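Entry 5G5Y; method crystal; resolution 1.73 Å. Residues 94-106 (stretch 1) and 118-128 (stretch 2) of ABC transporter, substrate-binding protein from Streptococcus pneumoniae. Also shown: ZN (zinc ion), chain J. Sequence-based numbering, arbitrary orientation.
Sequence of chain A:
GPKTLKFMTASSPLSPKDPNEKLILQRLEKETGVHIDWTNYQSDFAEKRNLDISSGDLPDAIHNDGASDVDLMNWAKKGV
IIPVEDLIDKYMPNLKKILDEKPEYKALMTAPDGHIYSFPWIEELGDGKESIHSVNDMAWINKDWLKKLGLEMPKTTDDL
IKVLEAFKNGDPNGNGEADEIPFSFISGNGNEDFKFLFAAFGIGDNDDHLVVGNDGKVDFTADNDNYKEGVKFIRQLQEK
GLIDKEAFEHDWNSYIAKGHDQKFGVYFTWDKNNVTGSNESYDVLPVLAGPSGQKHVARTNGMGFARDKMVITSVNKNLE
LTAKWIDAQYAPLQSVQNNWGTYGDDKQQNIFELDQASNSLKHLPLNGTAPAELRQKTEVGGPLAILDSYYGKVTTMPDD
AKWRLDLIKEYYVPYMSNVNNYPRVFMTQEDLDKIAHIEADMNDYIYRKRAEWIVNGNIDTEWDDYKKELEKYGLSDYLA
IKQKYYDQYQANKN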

ATOM      1  N   ASN A  94      -3.218   1.145  26.026  1.00 15.48           N
ATOM      2  CA  ASN A  94      -3.843   1.477  24.726  1.00 15.02           C
ATOM      3  C   ASN A  94      -3.416   0.477  23.642  1.00 14.50           C
ATOM      4  O   ASN A  94      -4.235  -0.045  22.917  1.00 14.31           O
ATOM      5  N   LEU A  95      -2.125   0.221  23.539  1.00 14.39           N
ATOM      6  CA  LEU A  95      -1.589  -0.723  22.586  1.00 14.57           C
ATOM      7  C   LEU A  95      -2.055  -2.140  22.940  1.00 15.99           C
ATOM      8  O   LEU A  95      -2.432  -2.901  22.070  1.00 14.38           O
ATOM      9  N   LYS A  96      -2.118  -2.475  24.219  1.00 16.42           N
ATOM     10  CA  LYS A  96      -2.649  -3.810  24.583  1.00 18.50           C
ATOM     11  C   LYS A  96      -4.116  -4.022  24.160  1.00 18.87           C
ATOM     12  O   LYS A  96      -4.507  -5.141  23.774  1.00 18.48           O
ATOM     13  N   LYS A  97      -4.926  -2.962  24.220  1.00 17.50           N
ATOM     14  CA  LYS A  97      -6.316  -3.041  23.777  1.00 20.18           C
ATOM     15  C   LYS A  97      -6.435  -3.271  22.247  1.00 19.16           C
ATOM     16  O   LYS A  97      -7.274  -4.009  21.774  1.00 17.83           O
ATOM     17  N   ILE A  98      -5.591  -2.611  21.486  1.00 16.82           N
ATOM     18  CA  ILE A  98      -5.503  -2.838  20.035  1.00 16.01           C
ATOM     19  C   ILE A  98      -5.122  -4.294  19.745  1.00 17.40           C
ATOM     20  O   ILE A  98      -5.800  -4.952  18.906  1.00 18.88           O
ATOM     21  N   LEU A  99      -4.079  -4.804  20.426  1.00 16.78           N
ATOM     22  CA  LEU A  99      -3.585  -6.148  20.197  1.00 18.11           C
ATOM     23  C   LEU A  99      -4.545  -7.239  20.665  1.00 21.39           C
ATOM     24  O   LEU A  99      -4.586  -8.309  20.071  1.00 20.27           O
ATOM     25  N   ASP A 100      -5.350  -6.920  21.675  1.00 24.02           N
ATOM     26  CA  ASP A 100      -6.454  -7.758  22.101  1.00 28.58           C
ATOM     27  C   ASP A 100      -7.598  -7.799  21.066  1.00 26.49           C
ATOM     28  O   ASP A 100      -8.124  -8.870  20.815  1.00 30.92           O
ATOM     29  N   GLU A 101      -7.990  -6.670  20.485  1.00 24.96           N
ATOM     30  CA  GLU A 101      -9.041  -6.616  19.448  1.00 26.83           C
ATOM     31  C   GLU A 101      -8.520  -7.260  18.140  1.00 28.79           C
ATOM     32  O   GLU A 101      -9.279  -7.904  17.424  1.00 28.28           O
ATOM     33  N   LYS A 102      -7.232  -7.081  17.838  1.00 23.78           N
ATOM     34  CA  LYS A 102      -6.641  -7.505  16.570  1.00 23.91           C
ATOM     35  C   LYS A 102      -5.348  -8.237  16.827  1.00 22.54           C
ATOM     36  O   LYS A 102      -4.275  -7.702  16.562  1.00 20.28           O
ATOM     37  N   PRO A 103      -5.426  -9.481  17.336  1.00 21.62           N
ATOM     38  CA  PRO A 103      -4.224 -10.215  17.653  1.00 22.67           C
ATOM     39  C   PRO A 103      -3.328 -10.563  16.486  1.00 20.66           C
ATOM     40  O   PRO A 103      -2.161 -10.892  16.723  1.00 21.56           O
ATOM     41  N   GLU A 104      -3.828 -10.474  15.253  1.00 21.04           N
ATOM     42  CA  GLU A 104      -2.959 -10.652  14.098  1.00 22.14           C
ATOM     43  C   GLU A 104      -1.784  -9.671  14.112  1.00 21.66           C
ATOM     44  O   GLU A 104      -0.706 -10.018  13.635  1.00 21.20           O
ATOM     45  N   TYR A 105      -1.986  -8.447  14.629  1.00 19.98           N
ATOM     46  CA  TYR A 105      -0.907  -7.471  14.615  1.00 17.96           C
ATOM     47  C   TYR A 105       0.206  -7.885  15.549  1.00 17.70           C
ATOM     48  O   TYR A 105       1.347  -7.621  15.244  1.00 16.07           O
ATOM     49  N   LYS A 106      -0.119  -8.560  16.648  1.00 17.80           N
ATOM     50  CA  LYS A 106       0.898  -9.031  17.561  1.00 21.41           C
ATOM     51  C   LYS A 106       1.852  -9.989  16.867  1.00 19.91           C
ATOM     52  O   LYS A 106       3.075  -9.869  17.026  1.00 19.28           O
ATOM     53  N   SER A 118       9.979  -3.075  17.751  1.00 14.36           N
ATOM     54  CA  SER A 118       9.537  -1.808  17.207  1.00 14.11           C
ATOM     55  C   SER A 118       8.058  -1.648  17.399  1.00 13.68           C
ATOM     56  O   SER A 118       7.355  -2.628  17.640  1.00 13.78           O
ATOM     57  N   PHE A 119       7.589  -0.419  17.297  1.00 12.75           N
ATOM     58  CA  PHE A 119       6.172  -0.127  17.420  1.00 12.83           C
ATOM     59  C   PHE A 119       5.599   0.282  16.056  1.00 12.99           C
ATOM     60  O   PHE A 119       6.164   1.145  15.383  1.00 12.69           O
ATOM     61  N   PRO A 120       4.447  -0.305  15.668  1.00 12.61           N
ATOM     62  CA  PRO A 120       3.989  -0.185  14.317  1.00 12.92           C
ATOM     63  C   PRO A 120       3.117   1.040  14.055  1.00 12.93           C
ATOM     64  O   PRO A 120       2.585   1.700  14.988  1.00 12.51           O
ATOM     65  N   TRP A 121       3.040   1.353  12.778  1.00 12.27           N
ATOM     66  CA  TRP A 121       1.943   2.157  12.203  1.00 13.17           C
ATOM     67  C   TRP A 121       0.890   1.188  11.668  1.00 13.68           C
ATOM     68  O   TRP A 121       1.208   0.308  10.854  1.00 14.24           O
ATOM     69  N   ILE A 122      -0.356   1.381  12.102  1.00 13.57           N
ATOM     70  CA  ILE A 122      -1.500   0.625  11.640  1.00 13.81           C
ATOM     71  C   ILE A 122      -2.554   1.618  11.142  1.00 14.38           C
ATOM     72  O   ILE A 122      -2.997   2.501  11.899  1.00 13.93           O
ATOM     73  N   GLU A 123      -2.961   1.460   9.888  1.00 13.57           N
ATOM     74  CA  GLU A 123      -4.040   2.269   9.303  1.00 15.26           C
ATOM     75  C   GLU A 123      -4.991   1.369   8.550  1.00 15.26           C
ATOM     76  O   GLU A 123      -4.731   0.997   7.380  1.00 15.07           O
ATOM     77  N   GLU A 124      -6.113   1.029   9.179  1.00 14.24           N
ATOM     78  CA  GLU A 124      -7.144   0.233   8.506  1.00 15.18           C
ATOM     79  C   GLU A 124      -8.124   1.163   7.793  1.00 15.62           C
ATOM     80  O   GLU A 124      -8.689   2.069   8.416  1.00 16.01           O
ATOM     81  N   LEU A 125      -8.207   1.031   6.463  1.00 15.33           N
ATOM     82  CA  LEU A 125      -9.274   1.696   5.662  1.00 16.22           C
ATOM     83  C   LEU A 125     -10.013   0.563   4.989  1.00 16.06           C
ATOM     84  O   LEU A 125      -9.632   0.075   3.903  1.00 15.06           O
ATOM     85  N   GLY A 126     -11.017   0.075   5.707  1.00 16.21           N
ATOM     86  CA  GLY A 126     -11.619  -1.186   5.416  1.00 17.52           C
ATOM     87  C   GLY A 126     -10.887  -2.364   6.008  1.00 18.65           C
ATOM     88  O   GLY A 126      -9.674  -2.322   6.182  1.00 21.78           O
ATOM     89  N   ASP A 127     -11.610  -3.445   6.247  1.00 19.84           N
ATOM     90  CA  ASP A 127     -11.055  -4.703   6.819  1.00 22.41           C
ATOM     91  C   ASP A 127     -11.126  -5.850   5.834  1.00 18.68           C
ATOM     92  O   ASP A 127     -12.074  -5.931   5.097  1.00 17.86           O
ATOM     93  N   GLY A 128     -10.186  -6.794   5.932  1.00 18.19           N
ATOM     94  CA  GLY A 128     -10.146  -7.990   5.106  1.00 17.61           C
ATOM     95  C   GLY A 128     -10.308  -7.661   3.627  1.00 17.07           C
ATOM     96  O   GLY A 128      -9.627  -6.791   3.106  1.00 16.14           O
TER

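A single carboxylate that serves a metal with one oxygen and a tyrosine with the other is the striking feature of this contact. Glu124, its CA-to-CB bond directed toward the first stretch, with chi1 in the m well and chi2 in t, places OE1 2.1 Å from the zinc ion, while its OE2 accepts a hydrogen bond from Tyr105 OH at an OH to OE2 distance of 2.6 Å. The principle is a general one: a metal ligand is often held in place by a second shell, and here part of that shell comes from the first stretch, through Tyr105.

The protein ligands listed for the zinc, Glu124 and Asp127, lie in the loop after the strand. Asp127, its chi1 between wells at -101°, binds zinc through both oxygens, with OD1 and OD2 each 2.5 Å from ZN. Glu124 OE1 and Asp127 OD1 lie 3.2 Å apart, a close approach of two acceptors that is understandable because both bind the same cation. Water 1 is a further ligand, its oxygen 2.3 Å from ZN, and it donates a weak hydrogen bond to Glu101 OE2 at 3.4 Å, so the metal site reaches the helical stretch through solvent as well.

Lys102, the first residue to leave helical geometry, points toward the second stretch and curls through three successive m rotamers before a t at chi4. Its NZ forms a long salt bridge to Glu124 OE2 at 3.9 Å, and its CE comes closer to that oxygen, at 3.1 Å. NZ also lies 3.6 Å from Asp127 OD2 and 2.7 Å from ZN, though it is not counted among the ligands, so the amine crowds the metal as well as its acidic ligands.

Away from the metal, the interface becomes apolar, and Tyr105 joins the two regimes. Its CA-to-CB bond (chi1 m) points toward the second stretch, and its ring offers Glu124 OE2 an edge and Ile122 a face. Ile122 CD1 stands 3.9 Å from the centroid of the Tyr105 ring, only 17° off the ring normal, a CH-pi contact; Ile122 CG2 lies 3.6 Å from Tyr105 CZ. Ile122 and Ile98, both chi1 m and chi2 t, point toward the opposite stretch, bringing Ile122 CD1 within 4.3 Å of Ile98 CG2.

One more apolar contact forms nearer the start of both stretches. Leu95, t at chi1 and p at chi2, points toward the second stretch and sets CD2 3.9 Å from Phe119 CD1, at the ring edge. Phe119 leaves its backbone sideways (chi1 m), yet its end comes nearer.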

ATOM      1  CB  ASN A  94      -3.576   2.938  24.264  1.00 15.88           C
ATOM      2  CG  ASN A  94      -4.121   3.977  25.222  1.00 17.62           C
ATOM      3  OD1 ASN A  94      -5.173   3.776  25.815  1.00 19.96           O
ATOM      4  ND2 ASN A  94      -3.430   5.089  25.370  1.00 16.85           N
ATOM      5  CB  LEU A  95      -0.067  -0.643  22.556  1.00 14.63           C
ATOM      6  CG  LEU A  95       0.621  -1.608  21.570  1.00 15.17           C
ATOM      7  CD1 LEU A  95       0.108  -1.495  20.153  1.00 16.34           C
ATOM      8  CD2 LEU A  95       2.094  -1.305  21.588  1.00 15.84           C
ATOM      9  CB  LYS A  96      -2.509  -4.056  26.086  1.00 20.24           C
ATOM     10  CG  LYS A  96      -1.117  -4.419  26.490  1.00 22.84           C
ATOM     11  CD  LYS A  96      -0.932  -4.236  28.000  1.00 27.13           C
ATOM     12  CE  LYS A  96      -1.551  -5.348  28.814  1.00 29.94           C
ATOM     13  NZ  LYS A  96      -1.497  -4.935  30.257  1.00 31.92           N
ATOM     14  CB  LYS A  97      -7.082  -1.783  24.164  1.00 22.86           C
ATOM     15  CG  LYS A  97      -8.578  -1.916  23.914  1.00 27.47           C
ATOM     16  CD  LYS A  97      -9.347  -0.691  24.370  1.00 31.70           C
ATOM     17  CE  LYS A  97     -10.789  -0.764  23.884  1.00 35.25           C
ATOM     18  NZ  LYS A  97     -11.552   0.351  24.507  1.00 38.94           N
ATOM     19  CB  ILE A  98      -4.517  -1.838  19.387  1.00 15.74           C
ATOM     20  CG1 ILE A  98      -5.053  -0.407  19.490  1.00 16.31           C
ATOM     21  CG2 ILE A  98      -4.248  -2.140  17.906  1.00 16.06           C
ATOM     22  CD1 ILE A  98      -3.981   0.644  19.553  1.00 16.86           C
ATOM     23  CB  LEU A  99      -2.197  -6.344  20.809  1.00 18.06           C
ATOM     24  CG  LEU A  99      -1.109  -5.412  20.268  1.00 18.57           C
ATOM     25  CD1 LEU A  99       0.181  -5.728  20.967  1.00 19.98           C
ATOM     26  CD2 LEU A  99      -0.966  -5.527  18.755  1.00 19.33           C
ATOM     27  CB  ASP A 100      -6.973  -7.270  23.469  1.00 34.25           C
ATOM     28  CG  ASP A 100      -7.922  -8.266  24.122  1.00 42.22           C
ATOM     29  OD1 ASP A 100      -7.430  -9.333  24.561  1.00 49.42           O
ATOM     30  OD2 ASP A 100      -9.149  -7.995  24.165  1.00 43.94           O
ATOM     31  CB  GLU A 101      -9.498  -5.161  19.161  1.00 29.66           C
ATOM     32  CG  GLU A 101     -10.673  -5.015  18.157  1.00 32.99           C
ATOM     33  CD  GLU A 101     -11.163  -3.571  17.894  1.00 38.28           C
ATOM     34  OE1 GLU A 101     -11.004  -2.702  18.785  1.00 39.54           O
ATOM     35  OE2 GLU A 101     -11.742  -3.292  16.789  1.00 37.67           O
ATOM     36  CB  LYS A 102      -6.367  -6.289  15.670  1.00 27.50           C
ATOM     37  CG  LYS A 102      -7.511  -5.316  15.513  1.00 29.34           C
ATOM     38  CD  LYS A 102      -8.684  -5.899  14.784  1.00 35.14           C
ATOM     39  CE  LYS A 102      -8.512  -5.749  13.306  1.00 38.63           C
ATOM     40  NZ  LYS A 102      -9.662  -6.358  12.619  1.00 41.49           N
ATOM     41  CB  PRO A 103      -4.731 -11.497  18.339  1.00 25.30           C
ATOM     42  CG  PRO A 103      -6.152 -11.608  17.973  1.00 25.22           C
ATOM     43  CD  PRO A 103      -6.655 -10.245  17.639  1.00 24.21           C
ATOM     44  CB  GLU A 104      -3.736 -10.525  12.803  1.00 26.53           C
ATOM     45  CG  GLU A 104      -4.146  -9.095  12.482  1.00 30.64           C
ATOM     46  CD  GLU A 104      -5.222  -9.042  11.450  1.00 38.41           C
ATOM     47  OE1 GLU A 104      -6.421  -9.113  11.841  1.00 39.28           O
ATOM     48  OE2 GLU A 104      -4.844  -8.953  10.250  1.00 41.24           O
ATOM     49  CB  TYR A 105      -1.389  -6.056  14.929  1.00 17.12           C
ATOM     50  CG  TYR A 105      -2.244  -5.476  13.825  1.00 16.54           C
ATOM     51  CD1 TYR A 105      -1.752  -5.325  12.538  1.00 16.63           C
ATOM     52  CD2 TYR A 105      -3.552  -5.109  14.063  1.00 17.28           C
ATOM     53  CE1 TYR A 105      -2.548  -4.806  11.518  1.00 17.10           C
ATOM     54  CE2 TYR A 105      -4.346  -4.581  13.066  1.00 17.39           C
ATOM     55  CZ  TYR A 105      -3.824  -4.429  11.790  1.00 16.77           C
ATOM     56  OH  TYR A 105      -4.586  -3.918  10.798  1.00 17.52           O
ATOM     57  CB  LYS A 106       0.293  -9.704  18.797  1.00 24.47           C
ATOM     58  CG  LYS A 106       1.287  -9.786  19.939  1.00 29.34           C
ATOM     59  CD  LYS A 106       0.608 -10.274  21.217  1.00 33.68           C
ATOM     60  CE  LYS A 106       1.107  -9.549  22.447  1.00 39.74           C
ATOM     61  NZ  LYS A 106       2.508  -9.917  22.741  1.00 42.02           N
ATOM     62  CB  SER A 118       9.917  -1.670  15.710  1.00 14.67           C
ATOM     63  OG  SER A 118       9.254  -2.590  14.886  1.00 15.57           O
ATOM     64  CB  PHE A 119       5.961   0.997  18.421  1.00 13.22           C
ATOM     65  CG  PHE A 119       6.446   0.668  19.802  1.00 13.03           C
ATOM     66  CD1 PHE A 119       5.620   0.004  20.694  1.00 13.93           C
ATOM     67  CD2 PHE A 119       7.713   1.012  20.220  1.00 13.96           C
ATOM     68  CE1 PHE A 119       6.050  -0.314  21.980  1.00 14.42           C
ATOM     69  CE2 PHE A 119       8.146   0.711  21.526  1.00 14.50           C
ATOM     70  CZ  PHE A 119       7.314   0.055  22.394  1.00 14.28           C
ATOM     71  CB  PRO A 120       3.149  -1.448  14.123  1.00 13.12           C
ATOM     72  CG  PRO A 120       2.569  -1.664  15.458  1.00 13.09           C
ATOM     73  CD  PRO A 120       3.694  -1.354  16.394  1.00 12.79           C
ATOM     74  CB  TRP A 121       2.477   3.054  11.083  1.00 14.17           C
ATOM     75  CG  TRP A 121       1.459   3.738  10.209  1.00 15.50           C
ATOM     76  CD1 TRP A 121       0.822   4.924  10.468  1.00 17.10           C
ATOM     77  CD2 TRP A 121       1.041   3.333   8.890  1.00 17.13           C
ATOM     78  NE1 TRP A 121       0.020   5.268   9.392  1.00 17.89           N
ATOM     79  CE2 TRP A 121       0.156   4.321   8.409  1.00 18.05           C
ATOM     80  CE3 TRP A 121       1.370   2.253   8.055  1.00 17.67           C
ATOM     81  CZ2 TRP A 121      -0.439   4.236   7.157  1.00 19.76           C
ATOM     82  CZ3 TRP A 121       0.773   2.166   6.812  1.00 18.90           C
ATOM     83  CH2 TRP A 121      -0.140   3.133   6.384  1.00 20.07           C
ATOM     84  CB  ILE A 122      -2.109  -0.245  12.767  1.00 14.27           C
ATOM     85  CG1 ILE A 122      -1.109  -1.315  13.277  1.00 14.89           C
ATOM     86  CG2 ILE A 122      -3.371  -0.926  12.270  1.00 15.44           C
ATOM     87  CD1 ILE A 122      -1.431  -1.885  14.654  1.00 15.90           C
ATOM     88  CB  GLU A 123      -3.486   3.343   8.370  1.00 16.33           C
ATOM     89  CG  GLU A 123      -4.494   4.337   7.814  1.00 17.29           C
ATOM     90  CD  GLU A 123      -3.911   5.196   6.686  1.00 18.81           C
ATOM     91  OE1 GLU A 123      -3.841   4.705   5.531  1.00 17.25           O
ATOM     92  OE2 GLU A 123      -3.486   6.353   6.932  1.00 18.67           O
ATOM     93  CB  GLU A 124      -7.878  -0.631   9.518  1.00 14.95           C
ATOM     94  CG  GLU A 124      -6.936  -1.624  10.193  1.00 15.72           C
ATOM     95  CD  GLU A 124      -7.697  -2.610  11.069  1.00 17.68           C
ATOM     96  OE1 GLU A 124      -8.884  -2.317  11.353  1.00 16.98           O
ATOM     97  OE2 GLU A 124      -7.104  -3.648  11.461  1.00 18.09           O
ATOM     98  CB  LEU A 125      -8.686   2.674   4.659  1.00 17.06           C
ATOM     99  CG  LEU A 125      -8.197   3.989   5.239  1.00 18.63           C
ATOM    100  CD1 LEU A 125      -7.251   4.666   4.269  1.00 20.35           C
ATOM    101  CD2 LEU A 125      -9.378   4.880   5.598  1.00 19.25           C
ATOM    102  CB  ASP A 127     -11.918  -5.150   8.027  1.00 26.41           C
ATOM    103  CG  ASP A 127     -11.301  -4.803   9.330  1.00 31.56           C
ATOM    104  OD1 ASP A 127     -10.095  -4.478   9.343  1.00 38.85           O
ATOM    105  OD2 ASP A 127     -12.012  -4.871  10.353  1.00 36.50           O
TER
HETATM  106 ZN    ZN J1543     -10.269  -3.874  11.808  1.00 45.91          ZN
HETATM  107  O   HOH W   1     -11.605  -2.884  13.433  1.00 15.18           O